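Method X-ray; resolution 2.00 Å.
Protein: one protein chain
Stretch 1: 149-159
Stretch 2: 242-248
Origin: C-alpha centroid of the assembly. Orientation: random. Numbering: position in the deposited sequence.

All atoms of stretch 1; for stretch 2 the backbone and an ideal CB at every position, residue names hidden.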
# COMPACT_ATOMS: atom_id res chain seq x y z
N PRO A 149 -24.91 1.33 -4.83
CA PRO A 149 -24.98 0.67 -3.52
C PRO A 149 -24.59 -0.81 -3.60
O PRO A 149 -24.70 -1.43 -4.66
CB PRO A 149 -26.44 0.88 -3.13
CG PRO A 149 -26.71 2.24 -3.68
CD PRO A 149 -26.13 2.12 -5.07
N VAL A 150 -24.16 -1.37 -2.48
CA VAL A 150 -23.69 -2.76 -2.40
C VAL A 150 -24.59 -3.83 -2.99
O VAL A 150 -24.12 -4.72 -3.69
CB VAL A 150 -23.37 -3.19 -0.94
CG1 VAL A 150 -22.17 -4.09 -0.93
CG2 VAL A 150 -23.15 -1.98 -0.04
N GLU A 151 -25.88 -3.77 -2.65
CA GLU A 151 -26.84 -4.75 -3.14
C GLU A 151 -26.91 -4.80 -4.64
O GLU A 151 -27.20 -5.86 -5.21
CB GLU A 151 -28.23 -4.48 -2.57
CG GLU A 151 -28.41 -4.85 -1.10
CD GLU A 151 -27.71 -3.90 -0.15
OE1 GLU A 151 -27.68 -4.25 1.05
OE2 GLU A 151 -27.22 -2.83 -0.57
N VAL A 152 -26.71 -3.66 -5.28
CA VAL A 152 -26.75 -3.57 -6.74
C VAL A 152 -25.56 -4.31 -7.36
O VAL A 152 -25.74 -5.15 -8.25
CB VAL A 152 -26.74 -2.10 -7.23
CG1 VAL A 152 -26.93 -2.06 -8.74
CG2 VAL A 152 -27.83 -1.31 -6.54
N LEU A 153 -24.35 -3.98 -6.92
CA LEU A 153 -23.16 -4.63 -7.45
C LEU A 153 -22.92 -6.02 -6.87
O LEU A 153 -21.98 -6.70 -7.27
CB LEU A 153 -21.93 -3.74 -7.22
CG LEU A 153 -21.34 -3.68 -5.81
CD1 LEU A 153 -20.07 -4.51 -5.77
CD2 LEU A 153 -21.05 -2.25 -5.45
N LEU A 154 -23.76 -6.45 -5.93
CA LEU A 154 -23.61 -7.77 -5.32
C LEU A 154 -23.73 -8.91 -6.33
O LEU A 154 -22.92 -9.84 -6.31
CB LEU A 154 -24.63 -7.97 -4.19
CG LEU A 154 -24.13 -8.36 -2.80
CD1 LEU A 154 -25.31 -8.42 -1.83
CD2 LEU A 154 -23.41 -9.69 -2.85
N PRO A 155 -24.76 -8.88 -7.21
CA PRO A 155 -24.93 -9.95 -8.21
C PRO A 155 -23.71 -10.17 -9.10
O PRO A 155 -23.39 -11.31 -9.43
CB PRO A 155 -26.13 -9.48 -9.01
CG PRO A 155 -26.94 -8.75 -8.00
CD PRO A 155 -25.89 -7.94 -7.29
N VAL A 156 -23.07 -9.08 -9.52
CA VAL A 156 -21.89 -9.21 -10.37
C VAL A 156 -20.74 -9.90 -9.63
O VAL A 156 -19.97 -10.63 -10.25
CB VAL A 156 -21.43 -7.84 -10.95
CG1 VAL A 156 -21.16 -6.86 -9.87
CG2 VAL A 156 -20.19 -8.03 -11.79
N LEU A 157 -20.65 -9.67 -8.32
CA LEU A 157 -19.62 -10.30 -7.50
C LEU A 157 -19.81 -11.81 -7.47
O LEU A 157 -18.87 -12.57 -7.67
CB LEU A 157 -19.68 -9.78 -6.06
CG LEU A 157 -19.36 -8.32 -5.79
CD1 LEU A 157 -19.48 -8.03 -4.29
CD2 LEU A 157 -17.96 -8.01 -6.27
N ILE A 158 -21.03 -12.22 -7.16
CA ILE A 158 -21.42 -13.63 -7.07
C ILE A 158 -21.22 -14.34 -8.41
O ILE A 158 -20.80 -15.50 -8.45
CB ILE A 158 -22.91 -13.76 -6.68
CG1 ILE A 158 -23.21 -12.90 -5.46
CG2 ILE A 158 -23.26 -15.22 -6.40
CD1 ILE A 158 -24.67 -12.66 -5.22
N SER A 159 -21.57 -13.65 -9.48
CA SER A 159 -21.46 -14.19 -10.82
C SER A 159 -20.02 -14.56 -11.16
O SER A 159 -19.75 -15.68 -11.59
CB SER A 159 -21.98 -13.18 -11.85
OG SER A 159 -23.38 -12.99 -11.71
N UNK A 242 -21.19 -20.91 -0.98
CA UNK A 242 -21.75 -19.94 -0.04
C UNK A 242 -20.96 -18.65 0.08
O UNK A 242 -19.74 -18.65 0.28
CB UNK A 242 -21.86 -20.58 1.34
N UNK A 243 -21.68 -17.55 -0.05
CA UNK A 243 -21.09 -16.23 0.06
C UNK A 243 -21.80 -15.51 1.19
O UNK A 243 -22.91 -15.86 1.56
CB UNK A 243 -21.19 -15.45 -1.25
N UNK A 244 -21.13 -14.52 1.77
CA UNK A 244 -21.71 -13.74 2.85
C UNK A 244 -21.20 -12.32 2.70
O UNK A 244 -20.06 -12.10 2.29
CB UNK A 244 -21.36 -14.32 4.22
N UNK A 245 -22.07 -11.35 2.93
CA UNK A 245 -21.66 -9.96 2.86
C UNK A 245 -21.74 -9.44 4.27
O UNK A 245 -22.79 -9.52 4.92
CB UNK A 245 -22.52 -9.14 1.90
N UNK A 246 -20.59 -8.99 4.76
CA UNK A 246 -20.45 -8.45 6.09
C UNK A 246 -20.33 -6.95 6.03
O UNK A 246 -20.00 -6.39 4.99
CB UNK A 246 -19.24 -9.06 6.80
N UNK A 247 -20.63 -6.32 7.15
CA UNK A 247 -20.54 -4.88 7.29
C UNK A 247 -20.91 -4.64 8.74
O UNK A 247 -21.99 -5.03 9.18
CB UNK A 247 -21.44 -4.12 6.31
N UNK A 248 -20.00 -4.01 9.49
CA UNK A 248 -20.24 -3.75 10.89
C UNK A 248 -20.32 -5.03 11.73
O UNK A 248 -20.92 -5.04 12.80
CB UNK A 248 -21.53 -2.95 11.04

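The two segments pack as a helix across a strand, their axes 10.6 Å apart at closest approach and running in roughly opposed directions, at 144°. From the helix, Val 150, Leu 154 and Ile 158 point their CA-to-CB bonds toward the strand. This stripe is wholly apolar, so nothing in it asks for a charge or a hydrogen-bonding group.

Position 242 precedes the strand, and no atom of the helix segment lies within 5.5 Å of its ideal CB. The helix sets no condition here, and many residues would serve. It is Glu 242, whose OE1 is hydrogen-bonded elsewhere in the structure.

At 243 the backbone is extended (-121/156) and CA-to-CB points toward the helix, but the ideal CB is still 5.3 Å from Ile 158 CG1. A short side chain would make little contact; a long aliphatic or aromatic one could reach both Ile 158 and Leu 154. The residue is Trp 243. Its six-membered ring offers a face to Ile 158, whose CD1 lies 4.0 Å from the ring centroid and 29° off the normal, a CH-pi contact. The same ring reaches Leu 154, with Trp 243 CZ3 3.8 Å from Leu 154 CD2, so one broad side chain touches two residues one helical turn apart.

Position 244 points away, as alternation in a strand requires. Its extended angles (-145/140) suit a beta-branched residue, though others would fit; it is Val 244.

At 245 CA-to-CB again points toward the helix, and the ideal CB is only 4.7 Å from Leu 154 CD1. A medium-sized aliphatic such as leucine, isoleucine or methionine would suit this space. Leu 245 takes it: its CD2 lies 3.4 Å from Val 150 CG1 and 3.7 Å from Leu 154 CD1, so a single methyl touches both helix residues.

Position 246 is out of the helix's reach, so these coordinates leave its identity open. It is Trp 246.

At 247 CA-to-CB points toward the helix, yet nothing there lies within 5.5 Å of the ideal CB. Only a long side chain could bridge the gap, and the apolar Val 150 would favour an aromatic or long aliphatic one. Trp 247, chi1 t, does so with the far side of its ring: CZ3 is 3.7 Å from Val 150 CG2, the methyl approaching obliquely.

Position 248 ends the segment with phi/psi of 66/25. Positive phi favours glycine, although asparagine also tolerates it; the residue is Gly 248.

Stretch 2, residues 242-248: EWVLWWG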
# COMPACT_ATOMS: atom_id res chain seq x y z
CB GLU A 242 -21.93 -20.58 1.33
CG GLU A 242 -22.72 -21.88 1.30
CD GLU A 242 -23.20 -22.32 2.67
OE1 GLU A 242 -22.60 -21.92 3.69
OE2 GLU A 242 -24.20 -23.08 2.72
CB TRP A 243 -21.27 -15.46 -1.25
CG TRP A 243 -22.70 -15.34 -1.72
CD1 TRP A 243 -23.35 -16.18 -2.59
CD2 TRP A 243 -23.64 -14.31 -1.38
NE1 TRP A 243 -24.63 -15.73 -2.81
CE2 TRP A 243 -24.83 -14.58 -2.08
CE3 TRP A 243 -23.58 -13.18 -0.56
CZ2 TRP A 243 -25.97 -13.76 -1.98
CZ3 TRP A 243 -24.71 -12.36 -0.46
CH2 TRP A 243 -25.88 -12.66 -1.16
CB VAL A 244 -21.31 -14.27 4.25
CG1 VAL A 244 -21.92 -13.42 5.33
CG2 VAL A 244 -21.77 -15.71 4.44
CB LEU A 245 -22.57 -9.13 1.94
CG LEU A 245 -22.03 -7.73 1.64
CD1 LEU A 245 -20.65 -7.81 1.02
CD2 LEU A 245 -22.98 -6.99 0.72
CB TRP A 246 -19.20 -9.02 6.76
CG TRP A 246 -19.23 -10.48 6.93
CD1 TRP A 246 -18.73 -11.41 6.07
CD2 TRP A 246 -19.81 -11.19 8.01
NE1 TRP A 246 -18.98 -12.67 6.56
CE2 TRP A 246 -19.64 -12.56 7.75
CE3 TRP A 246 -20.47 -10.80 9.19
CZ2 TRP A 246 -20.09 -13.56 8.63
CZ3 TRP A 246 -20.92 -11.79 10.07
CH2 TRP A 246 -20.73 -13.16 9.78
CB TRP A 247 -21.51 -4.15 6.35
CG TRP A 247 -21.23 -2.68 6.20
CD1 TRP A 247 -20.36 -1.94 6.95
CD2 TRP A 247 -21.79 -1.79 5.24
NE1 TRP A 247 -20.35 -0.64 6.51
CE2 TRP A 247 -21.22 -0.52 5.46
CE3 TRP A 247 -22.73 -1.94 4.20
CZ2 TRP A 247 -21.56 0.60 4.69
CZ3 TRP A 247 -23.05 -0.83 3.44
CH2 TRP A 247 -22.47 0.42 3.68
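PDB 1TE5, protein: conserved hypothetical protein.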